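TIGR00266 family protein (Pseudomonas aeruginosa, PDB 1YOX) is of unknown function but belongs to the AIM24 (mitochondrial biogenesis) family within the cupin clan and forms an assembly of three chains. Local coordinates at residues P26-A32 with M77-N82; H160-T164 with L222-P226; A138-G142 with F227-G232; F92-Y96 with D117-C121; A102-D106 with L151-V157. One frame throughout, in Å; residues are numbered along the deposited sequence.

Contact 1: residues P26-A32 with M77-N82; sequences PGETVIA and MTHFTN
Strands 29-32 and 78-82 are antiparallel neighbours in a six-stranded beta sheet, and Val30 with Phe80 makes the central hydrogen-bonded pair between them. Phe80 N to Val30 O is 2.8 Å and almost straight at 177°, and Val30 N returns a bond to Phe80 O. The ladder runs past the strand start: Asn82 N bonds to Glu28 O, and Gly27 N to Asn82 O at 2.9 Å, where Gly27, with its positive phi, turns the chain into the strand. At the other end Ala32 O accepts twice from Thr78, from its backbone N and from OG1 at 2.7 Å, the two donors lying off opposite faces of the carbonyl plane. Thr78 OG1 gets there because it stands between its own backbone N and carbonyl carbon (chi1 58°).

On the face carrying Thr29, Ile31, His79 and Thr81, two pairs of side chains meet directly. Thr29 OG1 and Thr81 OG1 share a hydrogen bond of 2.7 Å. Beside them the CG2 branch of Ile31 sits over the centre of the His79 imidazole, 3.4 Å from its centroid, a CH-pi contact with the two side chains pointing the same way.

On the face carrying Val30, Ala32, Thr78 and Phe80 the packing is mostly apolar. Val30 CG1 touches Phe80 CB at 3.8 Å, and Ala32 CB lies obliquely to the Phe80 ring, which also meets Phe92 edge-to-face. Beside the Ala32-Thr78 pair, the bent chain of selenomethionine Met77 brings CE to 3.5 Å from Ala32 C. Alternating hydrogen-bonded and non-hydrogen-bonded pairs, with side chains sent to alternate faces, are the regular pattern of an antiparallel sheet.

Contact 2: residues H160-T164 with L222-P226; sequences HAGGT and LQSLP
Thr164 and Ser224 grip each other with two hydrogen bonds. Thr164 N donates a hydrogen bond to Ser224 OG at 2.8 Å, and Ser224 N reaches Thr164 O at 3.0 Å, lying in the plane of that carbonyl. Ser224 OG can serve because chi1 of 65° sets it between its own backbone N and carbonyl carbon, on the side of Thr164. A third bond, Leu225 N to Gly162 O at 2.9 Å, comes in from well above the carbonyl plane, 60° out of it.

The two segments come close at Gly162 and Gly163. Gly162 CA lies 3.3 Å from Leu225 O in a CA-H...O contact, Gly163 CA approaches Ser224 OG to 3.4 Å, and Leu225 CB lies beside Gly163 N. Farther back, where both strands are still regular, Ala161 CB rests on Gln223 CB at 3.9 Å.

Across the subunit boundary, Ser224 O accepts from Asn38 ND2 of the second subunit, and Thr164 OG1 bonds to Met17 O of the same neighbour. Several buried backbone and hydroxyl groups at the ends of strands 156-162 and 219-223 thus find partners within the chain and on the second subunit, so the junction between the two six-stranded sheets is held largely by polar bonds.

Contact 3: residues A138-G142 with F227-G232; sequences AGFFG and FSRLAG
Phe140 makes most of this contact, laying its ring against the first turn of helix 227-237, and the meeting rests on packing, without hydrogen bonds between the two segments. The CH-pi interaction comes first: Ser228 CA sits over the centre of the Phe140 ring, 3.5 Å from the centroid and 8° off the normal, so one face of the ring lies flat on the helix backbone. With CG anti to the backbone N (chi1 178°), the Phe140 side chain extends out of its loop toward the helix.

Aromatic contact follows. The Phe140 and Phe227 rings stand with centroids 5.5 Å apart and planes at 85°, in an oblique pairing where Phe140 CZ touches Phe227 CD2 at 3.6 Å. Phe141, next in the loop, has its CE2 at the edge of the Phe140 ring, near its plane.

Further packing completes the set. Phe141 CZ comes to 3.7 Å from Ser228 CB. Ala231 CB, one turn on from Phe227, is 3.9 Å from Phe140 CE1 and also lies over the rim of one face of the Phe227 ring.

Each segment has its own backbone bonds: Gly142 N to Gly139 O closes the loop turn, and Gly232 N to Ser228 O at 3.0 Å carries the helix forward. Outside the pair, Phe140 packs on Ala237 of the third subunit, and Arg229 makes a salt bridge to Asp178 of its own chain. What results is plain loop-to-helix packing, in which the connection between strands 127-134 and 146-152 covers one flank of the C-terminal helix at the subunit interface.

Contact 4: residues F92-Y96 with D117-C121; sequences FAAPY and DSFLC
Tyr96 OH donates to Asp117 O from an uncommon direction: the hydroxyl sits above the carbonyl, 76° out of its plane, at 2.7 Å. Asp117 lies a few residues ahead of a classic beta bulge, in which Leu120 and Cys121 of strand 119-123 both face Phe158 of the neighbouring strand 156-162. The bulge shows in the backbone of Leu120, which departs from the extended range, and it sends the side chains of both residues toward segment 92-96.

That segment leaves strand 88-92 and runs roughly counter to 117-121. Tyr96 CG stands between its backbone N and carbonyl carbon (chi1 49°), which carries the ring toward Asp117, and Asp117 O lies at the ring's edge. His160 meets the same ring edge-to-face. The carboxylate of Asp117 is engaged in another direction, in a salt bridge to Arg233 of the third subunit.

Midway, the CD1 branch of Leu120 packs against the backbone of segment 92-96. It reaches Ala93 C at 3.7 Å and Ala94 N at 3.8 Å, and it also touches Phe92 CB at 3.8 Å. At the far end Cys121 CB lies over one face of the Phe92 ring. The sulfur approaches more obliquely, 48° off the ring normal, and Cys121 SG comes within 3.7 Å of Phe92 CD1.

Contact 5: residues A102-D106 with L151-V157; sequences AVDLD and LEGDGLV
The side chains of Asp106 and Asp154 lie side by side, pointing the same way, with their carboxylate planes 60° apart. They do not bond: Asp106 OD2 comes to 3.5 Å from Asp154 CB, while the two OD2 atoms of Asp106 and Asp154 stay 5.0 Å apart, and these like charges probably repel at an exposed edge. A third carboxylate, that of Asp104, is used within its own segment. Its OD1 accepts from Asp106 N on the anti side, 31° out of the carboxylate plane, and closes an Asx turn where the strand ends.

Before this turn in the chain, segment 102-104 pairs antiparallel with 156-157 at one edge of the six-stranded sheet that holds strands 98-104 and 156-162. Val103 and Val157 are its hydrogen-bonded pair, with Val103 N to Val157 O at 2.8 Å and a longer return bond. Leu105 N continues the ladder to Gly155 O at 3.0 Å, in the loop 153-155 that links strand 146-152 of one sheet to strand 156-162 of the other.

Leu105 reaches across that connection. Its CB is 3.2 Å from Gly153 O, and its CD2 touches Val157 CG2 at 3.9 Å, the two side chains meeting at about a right angle; both also touch Leu112 of strand 111-115. On the face carrying Asp104 and Leu156, Leu156 CD2 lies along the backbone at Asp104 CA, 3.8 Å away, and the leucine also packs on Tyr10.

Contacts 1 and 5 both draw on the same six-stranded sheet, contact 5 along its edge strand 98-104 and reaching also the end of strand 146-152 of the other sheet; both are partly buried, bonded mainly through backbone ladders, and neither is touched by another chain. Contact 4 is buried near the centre of the chain and meets contact 1 where Phe92 packs on Ala32 and Phe80. It also touches contact 2, whose His160 N probably bonds to Ser118 O. Contacts 2 and 3 share the passage from strand 219-223 into helix 227-237, yet they differ: hydroxyls and amides pair in contact 2, rings and methyls pack in contact 3. Contacts 2, 3 and 4 all adjoin other subunits.

Contact 1: residues P26-A32 with M77-N82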
# COMPACT_ATOMS: atom_id res chain seq x y z
N PRO C 26 29.71 -3.13 -16.66
CA PRO C 26 30.89 -2.56 -16.01
C PRO C 26 31.08 -1.09 -16.40
O PRO C 26 30.92 -0.74 -17.56
CB PRO C 26 32.02 -3.41 -16.55
CG PRO C 26 31.40 -4.73 -16.78
CD PRO C 26 30.04 -4.41 -17.33
N GLY C 27 31.38 -0.25 -15.41
CA GLY C 27 31.54 1.18 -15.64
C GLY C 27 30.25 2.00 -15.66
O GLY C 27 30.34 3.22 -15.64
N GLU C 28 29.07 1.35 -15.69
CA GLU C 28 27.77 2.06 -15.83
C GLU C 28 27.21 2.60 -14.51
O GLU C 28 27.55 2.12 -13.43
CB GLU C 28 26.71 1.17 -16.51
CG GLU C 28 26.97 0.84 -17.98
CD GLU C 28 25.73 0.28 -18.67
OE1 GLU C 28 24.88 -0.36 -18.00
OE2 GLU C 28 25.58 0.48 -19.90
N THR C 29 26.34 3.60 -14.58
CA THR C 29 25.88 4.26 -13.35
C THR C 29 24.40 4.62 -13.37
O THR C 29 23.86 4.99 -14.40
CB THR C 29 26.73 5.50 -13.02
OG1 THR C 29 28.08 5.08 -12.86
CG2 THR C 29 26.27 6.19 -11.70
N VAL C 30 23.76 4.47 -12.21
CA VAL C 30 22.40 4.93 -12.00
C VAL C 30 22.36 5.89 -10.79
O VAL C 30 23.12 5.72 -9.81
CB VAL C 30 21.41 3.75 -11.87
CG1 VAL C 30 21.67 2.91 -10.59
CG2 VAL C 30 19.98 4.21 -11.96
N ILE C 31 21.52 6.91 -10.89
CA ILE C 31 21.38 7.89 -9.82
C ILE C 31 20.01 7.77 -9.15
O ILE C 31 19.00 7.56 -9.81
CB ILE C 31 21.77 9.33 -10.26
CG1 ILE C 31 20.78 9.92 -11.26
CG2 ILE C 31 23.18 9.36 -10.85
CD1 ILE C 31 21.07 11.42 -11.58
N ALA C 32 20.01 7.83 -7.83
CA ALA C 32 18.80 7.63 -7.06
C ALA C 32 18.97 8.30 -5.71
O ALA C 32 20.09 8.52 -5.26
CB ALA C 32 18.58 6.14 -6.86
N MSE C 77 21.49 13.29 -4.29
CA MSE C 77 21.50 12.18 -5.23
C MSE C 77 22.63 11.22 -4.91
O MSE C 77 23.76 11.65 -4.69
CB MSE C 77 21.68 12.68 -6.67
CG MSE C 77 20.42 13.19 -7.36
SE MSE C 77 19.18 11.75 -7.85
CE MSE C 77 18.11 11.71 -6.17
N THR C 78 22.34 9.92 -4.90
CA THR C 78 23.43 8.95 -4.79
C THR C 78 23.69 8.25 -6.12
O THR C 78 22.77 7.94 -6.85
CB THR C 78 23.21 7.92 -3.69
OG1 THR C 78 21.99 7.22 -3.94
CG2 THR C 78 23.18 8.60 -2.31
N HIS C 79 24.97 8.05 -6.42
CA HIS C 79 25.40 7.38 -7.65
C HIS C 79 25.74 5.93 -7.33
O HIS C 79 26.53 5.65 -6.42
CB HIS C 79 26.62 8.08 -8.25
CG HIS C 79 26.32 9.41 -8.88
ND1 HIS C 79 25.49 10.34 -8.30
CD2 HIS C 79 26.75 9.96 -10.04
CE1 HIS C 79 25.42 11.41 -9.07
NE2 HIS C 79 26.18 11.21 -10.13
N PHE C 80 25.14 5.01 -8.06
CA PHE C 80 25.48 3.59 -7.95
C PHE C 80 26.23 3.15 -9.21
O PHE C 80 25.69 3.19 -10.30
CB PHE C 80 24.21 2.74 -7.73
CG PHE C 80 23.50 3.05 -6.43
CD1 PHE C 80 22.67 4.18 -6.31
CD2 PHE C 80 23.68 2.24 -5.32
CE1 PHE C 80 22.04 4.48 -5.10
CE2 PHE C 80 23.02 2.53 -4.10
CZ PHE C 80 22.20 3.64 -4.00
N THR C 81 27.49 2.76 -9.05
CA THR C 81 28.30 2.32 -10.18
C THR C 81 28.72 0.86 -10.08
O THR C 81 29.01 0.35 -8.97
CB THR C 81 29.53 3.23 -10.39
OG1 THR C 81 29.09 4.58 -10.43
CG2 THR C 81 30.23 2.93 -11.73
N ASN C 82 28.72 0.19 -11.24
CA ASN C 82 29.32 -1.14 -11.41
C ASN C 82 30.86 -1.07 -11.53
O ASN C 82 31.40 -0.65 -12.57
CB ASN C 82 28.71 -1.82 -12.63
CG ASN C 82 29.19 -3.26 -12.83
OD1 ASN C 82 28.66 -3.98 -13.68
ND2 ASN C 82 30.17 -3.68 -12.06

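Contact 2: residues H160-T164 with L222-P226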
# COMPACT_ATOMS: atom_id res chain seq x y z
N HIS C 160 7.55 7.05 -9.95
CA HIS C 160 6.64 6.19 -9.23
C HIS C 160 5.26 6.86 -9.02
O HIS C 160 5.21 8.03 -8.63
CB HIS C 160 7.30 5.83 -7.90
CG HIS C 160 6.38 5.15 -6.92
ND1 HIS C 160 6.36 3.78 -6.76
CD2 HIS C 160 5.49 5.65 -6.04
CE1 HIS C 160 5.49 3.47 -5.81
NE2 HIS C 160 4.94 4.58 -5.36
N ALA C 161 4.18 6.13 -9.25
CA ALA C 161 2.81 6.60 -8.98
C ALA C 161 2.14 5.86 -7.83
O ALA C 161 1.95 4.65 -7.91
CB ALA C 161 1.94 6.51 -10.25
N GLY C 162 1.80 6.58 -6.76
CA GLY C 162 1.10 5.98 -5.60
C GLY C 162 -0.30 5.50 -5.97
O GLY C 162 -1.07 6.23 -6.63
N GLY C 163 -0.67 4.30 -5.54
CA GLY C 163 -1.95 3.72 -5.92
C GLY C 163 -1.87 3.34 -7.39
O GLY C 163 -0.94 2.65 -7.78
N THR C 164 -2.82 3.77 -8.21
CA THR C 164 -2.69 3.59 -9.68
C THR C 164 -2.26 4.81 -10.42
O THR C 164 -2.54 5.94 -10.00
CB THR C 164 -3.97 3.12 -10.38
OG1 THR C 164 -5.12 3.34 -9.54
CG2 THR C 164 -3.81 1.65 -10.75
N LEU C 222 -0.73 10.98 -13.51
CA LEU C 222 -1.39 11.23 -12.24
C LEU C 222 -1.42 9.97 -11.38
O LEU C 222 -1.30 8.87 -11.88
CB LEU C 222 -2.83 11.72 -12.49
CG LEU C 222 -3.01 13.00 -13.33
CD1 LEU C 222 -4.47 13.20 -13.67
CD2 LEU C 222 -2.43 14.21 -12.62
N GLN C 223 -1.57 10.15 -10.07
CA GLN C 223 -1.54 9.04 -9.14
C GLN C 223 -2.76 9.12 -8.26
O GLN C 223 -3.14 10.22 -7.81
CB GLN C 223 -0.25 9.08 -8.30
CG GLN C 223 -0.13 10.21 -7.26
CD GLN C 223 1.30 10.48 -6.83
OE1 GLN C 223 1.80 11.61 -6.93
NE2 GLN C 223 1.99 9.44 -6.41
N SER C 224 -3.41 7.97 -8.02
CA SER C 224 -4.60 7.92 -7.19
C SER C 224 -4.34 8.06 -5.69
O SER C 224 -5.22 8.50 -4.95
CB SER C 224 -5.36 6.62 -7.44
OG SER C 224 -4.61 5.49 -7.02
N LEU C 225 -3.16 7.65 -5.21
CA LEU C 225 -2.88 7.68 -3.78
C LEU C 225 -1.50 8.26 -3.53
O LEU C 225 -0.56 7.54 -3.20
CB LEU C 225 -3.04 6.30 -3.12
CG LEU C 225 -2.71 6.22 -1.60
CD1 LEU C 225 -3.58 7.11 -0.75
CD2 LEU C 225 -2.80 4.79 -1.13
N PRO C 226 -1.42 9.60 -3.63
CA PRO C 226 -0.17 10.28 -3.46
C PRO C 226 0.26 10.18 -2.01
O PRO C 226 -0.58 10.05 -1.11
CB PRO C 226 -0.49 11.73 -3.86
CG PRO C 226 -1.95 11.90 -3.73
CD PRO C 226 -2.55 10.53 -3.84

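Contact 3: residues A138-G142 with F227-G232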
# COMPACT_ATOMS: atom_id res chain seq x y z
N ALA C 138 -0.73 24.79 6.08
CA ALA C 138 -0.28 24.12 7.31
C ALA C 138 -0.53 22.60 7.33
O ALA C 138 -0.34 21.95 8.38
CB ALA C 138 -0.89 24.77 8.54
N GLY C 139 -0.94 22.04 6.18
CA GLY C 139 -1.04 20.58 6.02
C GLY C 139 0.27 19.96 5.56
O GLY C 139 1.36 20.47 5.86
N PHE C 140 0.18 18.86 4.81
CA PHE C 140 1.35 18.11 4.35
C PHE C 140 2.30 18.98 3.57
O PHE C 140 3.52 18.90 3.75
CB PHE C 140 0.95 16.89 3.49
CG PHE C 140 2.13 16.12 2.96
CD1 PHE C 140 2.73 15.12 3.72
CD2 PHE C 140 2.68 16.41 1.70
CE1 PHE C 140 3.83 14.41 3.25
CE2 PHE C 140 3.77 15.72 1.22
CZ PHE C 140 4.35 14.70 2.00
N PHE C 141 1.76 19.81 2.68
CA PHE C 141 2.63 20.68 1.89
C PHE C 141 3.12 21.92 2.66
O PHE C 141 3.95 22.69 2.16
CB PHE C 141 2.02 20.99 0.50
CG PHE C 141 2.06 19.81 -0.43
CD1 PHE C 141 0.90 19.32 -1.01
CD2 PHE C 141 3.27 19.16 -0.70
CE1 PHE C 141 0.93 18.22 -1.85
CE2 PHE C 141 3.33 18.07 -1.54
CZ PHE C 141 2.16 17.58 -2.12
N GLY C 142 2.66 22.08 3.90
CA GLY C 142 3.30 23.00 4.85
C GLY C 142 4.67 22.53 5.32
O GLY C 142 5.48 23.33 5.81
N PHE C 227 1.57 10.16 -1.80
CA PHE C 227 2.15 10.01 -0.49
C PHE C 227 1.62 11.09 0.47
O PHE C 227 1.48 10.85 1.69
CB PHE C 227 3.68 10.11 -0.62
CG PHE C 227 4.40 10.18 0.69
CD1 PHE C 227 4.43 9.08 1.54
CD2 PHE C 227 5.07 11.33 1.07
CE1 PHE C 227 5.10 9.13 2.72
CE2 PHE C 227 5.75 11.38 2.26
CZ PHE C 227 5.75 10.29 3.09
N SER C 228 1.35 12.26 -0.08
CA SER C 228 0.95 13.43 0.70
C SER C 228 -0.41 13.20 1.28
O SER C 228 -0.70 13.61 2.40
CB SER C 228 0.94 14.67 -0.19
OG SER C 228 0.29 14.41 -1.42
N ARG C 229 -1.26 12.53 0.50
CA ARG C 229 -2.55 12.15 1.01
C ARG C 229 -2.43 10.99 1.99
O ARG C 229 -3.08 11.00 3.06
CB ARG C 229 -3.52 11.84 -0.12
CG ARG C 229 -4.84 11.33 0.38
CD ARG C 229 -5.75 10.92 -0.75
NE ARG C 229 -6.02 12.05 -1.66
CZ ARG C 229 -6.93 12.04 -2.63
NH1 ARG C 229 -7.68 10.97 -2.83
NH2 ARG C 229 -7.09 13.11 -3.40
N LEU C 230 -1.60 10.00 1.64
CA LEU C 230 -1.39 8.86 2.53
C LEU C 230 -0.83 9.37 3.86
O LEU C 230 -1.44 9.17 4.90
CB LEU C 230 -0.43 7.83 1.91
CG LEU C 230 -0.43 6.31 2.22
CD1 LEU C 230 0.97 5.67 2.07
CD2 LEU C 230 -1.04 5.93 3.52
N ALA C 231 0.32 10.06 3.82
CA ALA C 231 0.99 10.50 5.06
C ALA C 231 0.11 11.46 5.84
O ALA C 231 -0.04 11.31 7.05
CB ALA C 231 2.30 11.13 4.77
N GLY C 232 -0.49 12.44 5.13
CA GLY C 232 -1.37 13.44 5.73
C GLY C 232 -2.53 12.86 6.52
O GLY C 232 -2.71 13.20 7.71

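Contact 4: residues F92-Y96 with D117-C121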
# COMPACT_ATOMS: atom_id res chain seq x y z
N PHE C 92 15.44 -0.50 -6.76
CA PHE C 92 14.91 0.71 -6.14
C PHE C 92 13.40 0.61 -6.06
O PHE C 92 12.80 0.03 -6.96
CB PHE C 92 15.29 1.97 -6.94
CG PHE C 92 16.77 2.14 -7.11
CD1 PHE C 92 17.37 1.81 -8.33
CD2 PHE C 92 17.55 2.59 -6.06
CE1 PHE C 92 18.71 1.94 -8.51
CE2 PHE C 92 18.92 2.73 -6.20
CZ PHE C 92 19.52 2.42 -7.44
N ALA C 93 12.82 1.14 -4.98
CA ALA C 93 11.36 1.29 -4.79
C ALA C 93 11.04 2.54 -3.96
O ALA C 93 11.83 2.95 -3.08
CB ALA C 93 10.76 0.08 -4.13
N ALA C 94 9.91 3.17 -4.26
CA ALA C 94 9.44 4.32 -3.48
C ALA C 94 8.94 3.86 -2.09
O ALA C 94 8.63 2.68 -1.90
CB ALA C 94 8.35 5.06 -4.23
N PRO C 95 8.88 4.78 -1.10
CA PRO C 95 8.44 4.39 0.24
C PRO C 95 6.94 4.42 0.48
O PRO C 95 6.50 4.59 1.63
CB PRO C 95 9.18 5.37 1.15
CG PRO C 95 9.43 6.61 0.28
CD PRO C 95 9.25 6.22 -1.17
N TYR C 96 6.15 4.26 -0.58
CA TYR C 96 4.69 4.14 -0.46
C TYR C 96 4.20 3.31 -1.65
O TYR C 96 4.90 3.24 -2.67
CB TYR C 96 4.00 5.53 -0.38
CG TYR C 96 4.44 6.51 -1.44
CD1 TYR C 96 3.72 6.67 -2.61
CD2 TYR C 96 5.59 7.28 -1.26
CE1 TYR C 96 4.13 7.56 -3.60
CE2 TYR C 96 6.01 8.16 -2.23
CZ TYR C 96 5.29 8.29 -3.40
OH TYR C 96 5.74 9.18 -4.33
N ASP C 117 8.63 13.50 -4.81
CA ASP C 117 8.31 12.24 -4.12
C ASP C 117 8.17 11.13 -5.15
O ASP C 117 8.30 9.97 -4.81
CB ASP C 117 6.97 12.34 -3.36
CG ASP C 117 7.12 12.97 -1.99
OD1 ASP C 117 8.18 12.75 -1.38
OD2 ASP C 117 6.17 13.67 -1.53
N SER C 118 7.83 11.51 -6.37
CA SER C 118 7.64 10.59 -7.45
C SER C 118 8.92 10.17 -8.17
O SER C 118 8.95 9.11 -8.78
CB SER C 118 6.63 11.14 -8.43
OG SER C 118 5.32 10.76 -8.07
N PHE C 119 9.97 10.99 -8.14
CA PHE C 119 11.25 10.56 -8.70
C PHE C 119 11.77 9.26 -8.04
O PHE C 119 11.88 9.19 -6.82
CB PHE C 119 12.30 11.67 -8.64
CG PHE C 119 13.66 11.24 -9.13
CD1 PHE C 119 13.92 11.16 -10.50
CD2 PHE C 119 14.65 10.85 -8.23
CE1 PHE C 119 15.19 10.73 -10.97
CE2 PHE C 119 15.92 10.41 -8.71
CZ PHE C 119 16.18 10.37 -10.07
N LEU C 120 12.06 8.25 -8.83
CA LEU C 120 12.64 6.99 -8.31
C LEU C 120 14.14 6.82 -8.64
O LEU C 120 14.97 6.74 -7.73
CB LEU C 120 11.83 5.76 -8.77
CG LEU C 120 12.29 4.43 -8.20
CD1 LEU C 120 12.48 4.55 -6.67
CD2 LEU C 120 11.31 3.33 -8.54
N CYS C 121 14.48 6.73 -9.92
CA CYS C 121 15.89 6.77 -10.32
C CYS C 121 16.06 7.13 -11.79
O CYS C 121 15.08 7.16 -12.55
CB CYS C 121 16.61 5.44 -10.03
SG CYS C 121 15.81 4.10 -10.82

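Contact 5: residues A102-D106 with L151-V157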
# COMPACT_ATOMS: atom_id res chain seq x y z
N ALA C 102 8.86 3.43 -16.50
CA ALA C 102 10.08 3.88 -17.16
C ALA C 102 9.63 4.92 -18.16
O ALA C 102 8.63 4.74 -18.84
CB ALA C 102 10.78 2.72 -17.86
N VAL C 103 10.33 6.03 -18.22
CA VAL C 103 10.01 7.01 -19.24
C VAL C 103 11.31 7.30 -19.97
O VAL C 103 12.30 7.73 -19.36
CB VAL C 103 9.36 8.29 -18.63
CG1 VAL C 103 9.12 9.34 -19.72
CG2 VAL C 103 8.04 7.97 -17.90
N ASP C 104 11.32 7.01 -21.27
CA ASP C 104 12.48 7.36 -22.09
C ASP C 104 12.39 8.84 -22.35
O ASP C 104 11.38 9.33 -22.84
CB ASP C 104 12.52 6.57 -23.40
CG ASP C 104 13.86 6.68 -24.12
OD1 ASP C 104 14.49 7.76 -24.09
OD2 ASP C 104 14.29 5.69 -24.72
N LEU C 105 13.43 9.56 -21.99
CA LEU C 105 13.43 10.98 -22.21
C LEU C 105 13.33 11.29 -23.72
O LEU C 105 12.58 12.21 -24.12
CB LEU C 105 14.63 11.64 -21.52
CG LEU C 105 14.43 12.36 -20.16
CD1 LEU C 105 13.15 11.97 -19.43
CD2 LEU C 105 15.64 12.24 -19.23
N ASP C 106 14.01 10.50 -24.56
CA ASP C 106 13.90 10.67 -26.02
C ASP C 106 12.44 10.72 -26.46
O ASP C 106 12.08 11.55 -27.26
CB ASP C 106 14.64 9.59 -26.82
CG ASP C 106 16.14 9.83 -26.87
OD1 ASP C 106 16.87 8.90 -27.32
OD2 ASP C 106 16.59 10.92 -26.45
N LEU C 151 13.81 16.86 -15.14
CA LEU C 151 14.70 15.79 -15.55
C LEU C 151 14.94 16.01 -17.04
O LEU C 151 13.99 15.98 -17.84
CB LEU C 151 14.06 14.41 -15.29
CG LEU C 151 13.25 14.21 -14.00
CD1 LEU C 151 12.51 12.88 -13.99
CD2 LEU C 151 14.13 14.34 -12.76
N GLU C 152 16.19 16.25 -17.41
CA GLU C 152 16.52 16.41 -18.84
C GLU C 152 17.71 15.54 -19.31
O GLU C 152 18.62 15.23 -18.55
CB GLU C 152 16.64 17.91 -19.24
CG GLU C 152 17.31 18.82 -18.21
CD GLU C 152 16.88 20.29 -18.31
OE1 GLU C 152 15.85 20.61 -18.94
OE2 GLU C 152 17.59 21.15 -17.73
N GLY C 153 17.70 15.17 -20.58
CA GLY C 153 18.78 14.35 -21.10
C GLY C 153 18.20 13.38 -22.08
O GLY C 153 17.06 13.55 -22.49
N ASP C 154 18.97 12.37 -22.46
CA ASP C 154 18.55 11.45 -23.51
C ASP C 154 18.41 10.01 -23.03
O ASP C 154 18.31 9.07 -23.84
CB ASP C 154 19.51 11.54 -24.72
CG ASP C 154 20.84 10.84 -24.47
OD1 ASP C 154 21.33 10.88 -23.32
OD2 ASP C 154 21.40 10.23 -25.44
N GLY C 155 18.37 9.84 -21.70
CA GLY C 155 18.36 8.50 -21.12
C GLY C 155 17.05 8.11 -20.47
O GLY C 155 16.00 8.75 -20.66
N LEU C 156 17.14 7.04 -19.67
CA LEU C 156 16.01 6.50 -18.93
C LEU C 156 15.84 7.07 -17.54
O LEU C 156 16.78 7.26 -16.77
CB LEU C 156 16.08 4.98 -18.87
CG LEU C 156 15.73 4.34 -20.21
CD1 LEU C 156 16.20 2.89 -20.19
CD2 LEU C 156 14.23 4.44 -20.50
N VAL C 157 14.58 7.30 -17.24
CA VAL C 157 14.12 7.92 -16.01
C VAL C 157 13.04 6.95 -15.51
O VAL C 157 12.36 6.32 -16.31
CB VAL C 157 13.61 9.34 -16.36
CG1 VAL C 157 12.21 9.60 -15.92
CG2 VAL C 157 14.64 10.42 -15.96